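PDB 1ON3: methylmalonyl-CoA carboxyltransferase 12S subunit from Propionibacterium freudenreichii, which catalyses the transfer of the carboxyl group of methylmalonyl-CoA to the biotin of the 1.3S subunit, giving propanoyl-CoA, and forms the hexameric core of transcarboxylase. Local coordinates for the interface of chains A and B and the interface of chains A and C. Numbering follows the deposited sequence. Chains: chain A/B/C, Methylmalonyl-CoA carboxyltransferase 12S subunit.

The 12S subunit is a homohexamer, and chain A uses different surfaces to hold two neighbours in it. In contact 1 its C-terminal 3-10 helix 506-508 and the loop residue A:Asp426 meet helix 113-129 and strand 85-92 of chain B. In contact 2, about 42 Å away between the centres of the C-alpha atoms, strand 199-201 and helix 224-231 take up helices 377-381 and 384-397 of chain C. No residue is common to the two. Contact 2 belongs to a two-fold interface and recurs with the chains exchanged; that of contact 1 is not an exact two-fold. Together they would help close the six-chain core.

Contact 1: the interface of chains A and B. Residues chain A 426, 506; chain B 89, 125, 128-129.
The 3-10 helix 506-508 of chain A, with the loop at A:Asp426 beside it, meets the C-terminal part of helix 113-129 of chain B, while strand 85-92 of chain B sends in B:Arg89. The patch probably helps to dock chain A onto chain B within the hexamer. A:Tyr506 has more of its surface buried by the partner than the other residues here. The phenolic OH of A:Tyr506 donates a hydrogen bond of 2.7 Å to the side-chain amide oxygen OE1 of B:Gln125, an atom that lies at the ring's edge, in its plane. Ring and amide are turned 51° against each other, and the hydroxyl approaches OE1 tilted 27° from the amide plane. B:Gln125 bends at its second torsion, which carries the amide to the hydroxyl. The rim of the A:Tyr506 ring, at CD1, rests on the methyl CG2 of B:Thr129 at 3.6 Å. B:Thr129 OG1 sits between the backbone N and the carbonyl carbon (chi1 59°) and donates to the carbonyl O of B:Gln125, a bond that would hold CG2 toward the ring. A:Asp426 supports the tyrosine from within chain A, its CB lying 3.6 Å above the centre of one face of the A:Tyr506 ring. The carboxylate oxygen OD1 of A:Asp426 also packs against CD2 of B:Leu128. Ring atom CE2 of A:Tyr506 lies 4.2 Å above the guanidinium plane of B:Arg89, toward its rim. Water 1 also bridges the chains, 2.7 Å from OD1 of A:Asp426 and 3.0 Å from OE1 of B:Gln125.

Contact 2: the interface of chains A and C. Residues chain A 183, 200-202, 227, 233; chain C 380, 385.
C:Ile385, near the start of helix 384-397, pushes its side chain into a pocket of chain A lined by A:Ser183, strand 199-201, A:Ile202, A:His227 and A:Asn233. At its root, CB of C:Ile385 lies against the amide of A:Asn233, 3.6 Å from ND2, the two side chains crossing at about a right angle. The branch methyl CG2 points toward the carbonyl O of A:Ser183. CG1 of C:Ile385, set anti to the carbonyl carbon (chi1 -75°), meets CG1 of A:Ile202 at 3.7 Å. From there the chain runs on extended to the tip, CD1 of C:Ile385, which reaches CG of A:Met200 at 3.6 Å and also touches CB of A:Ser183 and CE1 of A:His227.

The residues of the wall also brace one another. A:Met200 bends at chi3 (77°), placing its methyl CE over the centre of the imidazole face of A:His227. NE2 of A:His227 donates to the carbonyl O of A:Met200 at 2.5 Å, and ND1 of A:His227 accepts a hydrogen bond of 3.2 Å from ND2 of A:Asn233. The imidazole is thus held at both nitrogens. ND2 of A:Asn233 also bonds to water 2, which in turn bridges to the carbonyl O of C:Glu380 and the backbone N of C:Ile385. Replacing A:Asn233 by an alanine removes the amide, which would probably leave ND1 of A:His227 without its donor, cost water 2 its tie to chain A and open a gap beside CB of C:Ile385.

Alongside, the backbone N of A:Ile202 donates a hydrogen bond of 3.1 Å to OE1 of C:Glu380, on the syn side and 25° out of the carboxylate plane. CB of A:Phe201 packs beside that oxygen. The buried isoleucine, with the carboxylate and the water bridge, helps to pair the subunits; repeated by the two-fold, it helps to build the hexameric core.

Contact 1: the interface of chains A and B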
loop_
_atom_site.group_PDB
_atom_site.type_symbol
_atom_site.label_atom_id
_atom_site.label_comp_id
_atom_site.label_asym_id
_atom_site.label_seq_id
_atom_site.Cartn_x
_atom_site.Cartn_y
_atom_site.Cartn_z
ATOM N N ASP A 426 12.648 12.704 -21.544
ATOM C CA ASP A 426 11.382 12.343 -22.184
ATOM C C ASP A 426 11.280 12.841 -23.625
ATOM O O ASP A 426 10.558 12.274 -24.449
ATOM C CB ASP A 426 10.220 12.882 -21.341
ATOM C CG ASP A 426 10.197 12.285 -19.942
ATOM O OD1 ASP A 426 9.927 11.072 -19.813
ATOM O OD2 ASP A 426 10.457 13.027 -18.976
ATOM N N TYR A 506 3.982 15.933 -21.176
ATOM C CA TYR A 506 4.523 15.160 -20.069
ATOM C C TYR A 506 4.083 15.653 -18.686
ATOM O O TYR A 506 4.614 15.221 -17.669
ATOM C CB TYR A 506 6.054 15.073 -20.193
ATOM C CG TYR A 506 6.472 14.087 -21.275
ATOM C CD1 TYR A 506 6.496 12.707 -21.020
ATOM C CD2 TYR A 506 6.751 14.518 -22.572
ATOM C CE1 TYR A 506 6.783 11.780 -22.041
ATOM C CE2 TYR A 506 7.034 13.598 -23.606
ATOM C CZ TYR A 506 7.044 12.235 -23.330
ATOM O OH TYR A 506 7.296 11.325 -24.341
ATOM N N ARG B 89 2.645 12.516 -31.107
ATOM C CA ARG B 89 1.489 12.839 -30.284
ATOM C C ARG B 89 0.687 13.972 -30.908
ATOM O O ARG B 89 1.180 14.695 -31.772
ATOM C CB ARG B 89 1.947 13.227 -28.874
ATOM C CG ARG B 89 3.113 14.190 -28.859
ATOM C CD ARG B 89 3.556 14.569 -27.445
ATOM N NE ARG B 89 4.748 15.410 -27.492
ATOM C CZ ARG B 89 5.986 14.951 -27.655
ATOM N NH1 ARG B 89 6.210 13.647 -27.770
ATOM N NH2 ARG B 89 6.999 15.802 -27.739
ATOM N N GLN B 125 5.186 5.797 -24.342
ATOM C CA GLN B 125 4.933 7.191 -23.970
ATOM C C GLN B 125 3.473 7.365 -23.560
ATOM O O GLN B 125 3.170 8.106 -22.612
ATOM C CB GLN B 125 5.264 8.151 -25.128
ATOM C CG GLN B 125 6.731 8.109 -25.565
ATOM C CD GLN B 125 7.673 7.923 -24.398
ATOM O OE1 GLN B 125 7.767 8.779 -23.515
ATOM N NE2 GLN B 125 8.370 6.786 -24.377
ATOM N N LEU B 128 3.197 5.858 -20.111
ATOM C CA LEU B 128 3.848 6.743 -19.163
ATOM C C LEU B 128 3.041 8.005 -18.860
ATOM O O LEU B 128 2.996 8.461 -17.709
ATOM C CB LEU B 128 5.223 7.136 -19.695
ATOM C CG LEU B 128 6.056 8.037 -18.791
ATOM C CD1 LEU B 128 6.499 7.255 -17.558
ATOM C CD2 LEU B 128 7.264 8.542 -19.576
ATOM N N THR B 129 2.416 8.580 -19.886
ATOM C CA THR B 129 1.624 9.792 -19.704
ATOM C C THR B 129 0.130 9.508 -19.521
ATOM O O THR B 129 -0.668 10.422 -19.301
ATOM C CB THR B 129 1.799 10.728 -20.899
ATOM O OG1 THR B 129 1.379 10.047 -22.086
ATOM C CG2 THR B 129 3.265 11.123 -21.048
HETATM O O HOH W 1 10.009 9.012 -21.534
#

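Contact 2: the interface of chains A and C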
loop_
_atom_site.group_PDB
_atom_site.type_symbol
_atom_site.label_atom_id
_atom_site.label_comp_id
_atom_site.label_asym_id
_atom_site.label_seq_id
_atom_site.Cartn_x
_atom_site.Cartn_y
_atom_site.Cartn_z
ATOM N N SER A 183 26.114 26.764 11.339
ATOM C CA SER A 183 26.093 26.830 9.881
ATOM C C SER A 183 25.587 25.559 9.207
ATOM O O SER A 183 25.192 25.584 8.035
ATOM C CB SER A 183 27.504 27.138 9.361
ATOM O OG SER A 183 28.083 28.239 10.045
ATOM N N MET A 200 29.603 33.592 7.816
ATOM C CA MET A 200 29.363 32.206 8.173
ATOM C C MET A 200 30.639 31.387 8.049
ATOM O O MET A 200 31.391 31.539 7.080
ATOM C CB MET A 200 28.278 31.641 7.247
ATOM C CG MET A 200 27.930 30.182 7.461
ATOM S SD MET A 200 26.450 29.737 6.501
ATOM C CE MET A 200 27.119 29.587 4.852
ATOM N N PHE A 201 30.885 30.529 9.032
ATOM C CA PHE A 201 32.062 29.666 9.026
ATOM C C PHE A 201 32.006 28.639 10.152
ATOM O O PHE A 201 31.310 28.824 11.145
ATOM C CB PHE A 201 33.347 30.503 9.135
ATOM C CG PHE A 201 33.283 31.580 10.179
ATOM C CD1 PHE A 201 33.235 31.259 11.530
ATOM C CD2 PHE A 201 33.228 32.921 9.806
ATOM C CE1 PHE A 201 33.129 32.259 12.500
ATOM C CE2 PHE A 201 33.123 33.926 10.765
ATOM C CZ PHE A 201 33.072 33.594 12.112
ATOM N N ILE A 202 32.729 27.540 9.971
ATOM C CA ILE A 202 32.773 26.484 10.973
ATOM C C ILE A 202 33.806 26.869 12.031
ATOM O O ILE A 202 33.572 26.726 13.231
ATOM C CB ILE A 202 33.150 25.125 10.321
ATOM C CG1 ILE A 202 32.040 24.693 9.346
ATOM C CG2 ILE A 202 33.365 24.062 11.389
ATOM C CD1 ILE A 202 30.671 24.528 10.005
ATOM N N HIS A 227 31.650 32.645 0.167
ATOM C CA HIS A 227 30.827 31.433 0.122
ATOM C C HIS A 227 30.234 31.161 -1.248
ATOM O O HIS A 227 30.129 30.009 -1.664
ATOM C CB HIS A 227 29.714 31.519 1.162
ATOM C CG HIS A 227 30.197 31.316 2.562
ATOM N ND1 HIS A 227 30.735 30.122 2.992
ATOM C CD2 HIS A 227 30.259 32.161 3.615
ATOM C CE1 HIS A 227 31.109 30.241 4.254
ATOM N NE2 HIS A 227 30.831 31.470 4.655
ATOM N N ASN A 233 28.963 27.107 -0.953
ATOM C CA ASN A 233 27.995 26.889 0.128
ATOM C C ASN A 233 26.639 27.581 0.034
ATOM O O ASN A 233 25.706 27.178 0.718
ATOM C CB ASN A 233 28.574 27.307 1.484
ATOM C CG ASN A 233 29.680 26.401 1.963
ATOM O OD1 ASN A 233 29.668 25.198 1.713
ATOM N ND2 ASN A 233 30.641 26.975 2.683
ATOM N N GLU C 380 37.448 25.894 4.851
ATOM C CA GLU C 380 36.268 26.737 4.667
ATOM C C GLU C 380 36.076 26.929 3.162
ATOM O O GLU C 380 34.985 26.717 2.624
ATOM C CB GLU C 380 36.450 28.101 5.349
ATOM C CG GLU C 380 36.703 28.058 6.862
ATOM C CD GLU C 380 35.544 27.472 7.671
ATOM O OE1 GLU C 380 34.374 27.833 7.407
ATOM O OE2 GLU C 380 35.804 26.660 8.592
ATOM N N ILE C 385 31.426 23.347 5.150
ATOM C CA ILE C 385 30.034 23.463 5.577
ATOM C C ILE C 385 29.115 22.472 4.856
ATOM O O ILE C 385 28.326 21.785 5.498
ATOM C CB ILE C 385 29.483 24.901 5.369
ATOM C CG1 ILE C 385 30.054 25.840 6.441
ATOM C CG2 ILE C 385 27.943 24.887 5.464
ATOM C CD1 ILE C 385 29.681 27.302 6.242
HETATM O O HOH W 2 32.726 25.962 4.110
#